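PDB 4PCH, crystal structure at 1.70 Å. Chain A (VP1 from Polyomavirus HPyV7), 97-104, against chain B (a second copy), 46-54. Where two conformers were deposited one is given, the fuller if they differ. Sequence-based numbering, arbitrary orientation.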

# COMPACT_ATOMS: atom_id res chain seq x y z
N GLN A 97 -11.22 -16.15 -8.34
CA GLN A 97 -12.49 -16.82 -8.15
C GLN A 97 -13.58 -15.92 -8.79
O GLN A 97 -13.74 -14.78 -8.39
N MET A 98 -14.25 -16.44 -9.78
CA MET A 98 -15.26 -15.71 -10.56
C MET A 98 -16.59 -16.45 -10.49
O MET A 98 -17.30 -16.35 -9.50
N ALA A 99 -16.94 -17.24 -11.53
CA ALA A 99 -18.20 -18.02 -11.45
C ALA A 99 -18.24 -18.90 -10.21
O ALA A 99 -19.31 -19.14 -9.65
N SER A 100 -17.07 -19.35 -9.75
CA SER A 100 -16.99 -20.21 -8.56
C SER A 100 -17.55 -19.60 -7.27
O SER A 100 -17.78 -20.34 -6.33
N SER A 101 -17.70 -18.28 -7.19
CA SER A 101 -18.00 -17.62 -5.92
C SER A 101 -19.33 -16.89 -5.90
O SER A 101 -19.63 -16.20 -4.96
N GLY A 102 -20.13 -17.08 -6.93
CA GLY A 102 -21.50 -16.59 -6.91
C GLY A 102 -21.62 -15.12 -7.25
O GLY A 102 -20.66 -14.47 -7.69
N TYR A 103 -22.82 -14.57 -7.03
CA TYR A 103 -23.12 -13.21 -7.45
C TYR A 103 -23.87 -12.47 -6.40
O TYR A 103 -24.58 -13.08 -5.61
N GLN A 104 -23.69 -11.15 -6.41
CA GLN A 104 -24.36 -10.25 -5.46
C GLN A 104 -25.37 -9.41 -6.22
O GLN A 104 -25.01 -8.53 -7.03
N PRO B 46 -20.36 -11.51 -22.50
CA PRO B 46 -20.87 -11.40 -21.13
C PRO B 46 -20.55 -12.64 -20.35
O PRO B 46 -20.70 -13.77 -20.87
N TYR B 47 -20.04 -12.45 -19.14
CA TYR B 47 -19.49 -13.56 -18.36
C TYR B 47 -20.59 -14.49 -17.83
O TYR B 47 -20.37 -15.71 -17.67
N THR B 48 -21.78 -13.90 -17.63
CA THR B 48 -22.97 -14.50 -17.01
C THR B 48 -22.81 -14.61 -15.49
O THR B 48 -21.69 -14.61 -14.96
N MET B 49 -23.94 -14.70 -14.80
CA MET B 49 -23.98 -15.01 -13.37
C MET B 49 -24.17 -16.52 -13.12
O MET B 49 -24.60 -16.92 -12.04
N SER B 50 -23.82 -17.35 -14.10
CA SER B 50 -24.10 -18.80 -14.07
C SER B 50 -22.96 -19.59 -13.39
O SER B 50 -21.93 -19.02 -13.05
N ASP B 51 -23.15 -20.89 -13.26
CA ASP B 51 -22.13 -21.80 -12.70
C ASP B 51 -21.14 -22.36 -13.72
O ASP B 51 -20.45 -23.32 -13.41
N THR B 52 -21.06 -21.75 -14.89
CA THR B 52 -20.34 -22.36 -16.03
C THR B 52 -19.46 -21.37 -16.72
O THR B 52 -19.91 -20.29 -17.11
N LEU B 53 -18.17 -21.72 -16.83
CA LEU B 53 -17.23 -20.97 -17.65
C LEU B 53 -17.46 -21.27 -19.12
O LEU B 53 -17.39 -22.40 -19.53
N GLY B 54 -17.70 -20.23 -19.90
CA GLY B 54 -17.97 -20.40 -21.33
C GLY B 54 -16.85 -19.82 -22.18
O GLY B 54 -16.25 -18.83 -21.82

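The two stretches bury 341 Å² between them, counting both sides, and most of it gathers at two places where CA atoms approach closely: A:Ala99 CA lies 5.6 Å from B:Asp51 CA, and A:Tyr103 CA lies 6.2 Å from B:Met49 CA. Three residues with the largest covered areas, A:Ala99 (82 Å²), B:Tyr47 (63 Å²) and A:Tyr103 (60 Å², equalled by B:Met49), organise the packing.

A:Ala99 opens a short 3-10 segment and its CA-to-CB bond points toward the B stretch. The small methyl fits among several groups at once: A:Ala99 CB is 3.5 Å from B:Ser50 O, 3.8 Å from B:Tyr47 CE2 and 3.9 Å from B:Leu53 CD1. B:Leu53 makes its contact although its CA-to-CB bond runs sideways, because chi1 of -82° (m) and chi2 of 64° (p) bring the end of the side chain nearer.

The CA-to-CB bond of B:Tyr47 also points toward the A stretch, with chi1 of -176° (t) and chi2 of 86°, an extended form that carries its hydroxyl to the chain A backbone. There A:Ala99 N donates a hydrogen bond to B:Tyr47 OH at 2.9 Å, with an N-H...O angle of 149°; the nitrogen sits at the ring edge, near its plane, as expected for a donor reaching a phenolic oxygen. This oxygen is also hydrogen-bonded elsewhere in the structure. A:Met98, m at all three chi angles in the conformer given, places its CE over one face of the B:Tyr47 ring, while A:Met98 CB lies 3.7 Å from B:Tyr47 CZ. Ring face and ring edge are thus both used.

The second site pairs A:Tyr103 with B:Met49, and both CA-to-CB bonds point toward the opposing stretch. With chi1 at 61° (p) and chi2 at -86°, the tyrosine ring presents a face to B:Met49 CB, which stands 4.1 Å from the ring centroid and 23° off the normal, a CH-pi arrangement. The sulfur is more oblique: B:Met49 SD is 5.0 Å from that centroid at 46° off the normal, yet only 3.5 Å from A:Tyr103 CB. B:Met49 has chi1 and chi2 both m and chi3 between wells at 106°; the end of its side chain leads away from the chain A stretch.

Several of the other polar side chains bond within their own stretch, and others find partners elsewhere in the structure. B:Thr48 OG1 accepts from B:Ser50 OG at 2.7 Å and donates to B:Tyr47 O at 2.6 Å, tying together the loop residues B:Tyr47, B:Thr48 and B:Ser50, away from the contact itself. In chain A, A:Ser100, whose CA-to-CB bond points away from the B stretch, donates from A:Ser100 OG to A:Gln97 OE1 at 2.6 Å.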

# COMPACT_ATOMS: atom_id res chain seq x y z
CB GLN A 97 -12.78 -17.03 -6.69
CG GLN A 97 -11.72 -17.84 -5.92
CD GLN A 97 -11.56 -19.25 -6.46
OE1 GLN A 97 -12.56 -19.99 -6.65
NE2 GLN A 97 -10.30 -19.65 -6.72
CB MET A 98 -14.77 -15.53 -12.00
CG MET A 98 -13.48 -14.75 -12.14
SD MET A 98 -13.73 -12.97 -11.98
CE MET A 98 -14.50 -12.59 -13.54
CB ALA A 99 -18.43 -18.87 -12.69
CB SER A 100 -15.53 -20.59 -8.26
OG SER A 100 -14.79 -19.43 -7.89
CB SER A 101 -16.82 -16.71 -5.52
OG SER A 101 -15.74 -17.53 -5.09
CB TYR A 103 -23.90 -13.17 -8.78
CG TYR A 103 -25.25 -13.82 -8.79
CD1 TYR A 103 -25.37 -15.18 -9.05
CD2 TYR A 103 -26.41 -13.07 -8.66
CE1 TYR A 103 -26.61 -15.78 -9.12
CE2 TYR A 103 -27.66 -13.67 -8.73
CZ TYR A 103 -27.75 -15.02 -8.96
OH TYR A 103 -28.96 -15.64 -9.03
CB GLN A 104 -23.34 -9.35 -4.80
CG GLN A 104 -23.93 -8.35 -3.81
CD GLN A 104 -22.92 -7.33 -3.31
OE1 GLN A 104 -21.97 -6.94 -4.00
NE2 GLN A 104 -23.16 -6.85 -2.10
CB PRO B 46 -22.40 -11.25 -21.34
CG PRO B 46 -22.50 -10.59 -22.67
CD PRO B 46 -21.40 -11.21 -23.49
CB TYR B 47 -18.61 -13.01 -17.23
CG TYR B 47 -17.94 -14.09 -16.45
CD1 TYR B 47 -16.71 -14.63 -16.86
CD2 TYR B 47 -18.53 -14.64 -15.33
CE1 TYR B 47 -16.10 -15.64 -16.16
CE2 TYR B 47 -17.93 -15.66 -14.63
CZ TYR B 47 -16.70 -16.16 -15.04
OH TYR B 47 -16.17 -17.23 -14.32
CB THR B 48 -23.35 -15.91 -17.54
OG1 THR B 48 -22.51 -16.89 -16.92
CG2 THR B 48 -23.26 -16.01 -19.08
CB MET B 49 -25.10 -14.21 -12.70
CG MET B 49 -24.96 -12.69 -12.85
SD MET B 49 -23.50 -11.98 -12.10
CE MET B 49 -22.46 -11.60 -13.51
CB SER B 50 -24.29 -19.33 -15.50
OG SER B 50 -23.02 -19.47 -16.16
CB ASP B 51 -22.81 -22.96 -11.97
CG ASP B 51 -23.70 -23.80 -12.89
OD1 ASP B 51 -23.73 -23.49 -14.10
OD2 ASP B 51 -24.37 -24.73 -12.41
CB THR B 52 -21.37 -22.92 -17.04
OG1 THR B 52 -22.16 -23.93 -16.40
CG2 THR B 52 -20.68 -23.56 -18.22
CB LEU B 53 -15.77 -21.32 -17.31
CG LEU B 53 -15.22 -20.59 -16.09
CD1 LEU B 53 -15.98 -21.01 -14.84
CD2 LEU B 53 -13.73 -20.91 -15.99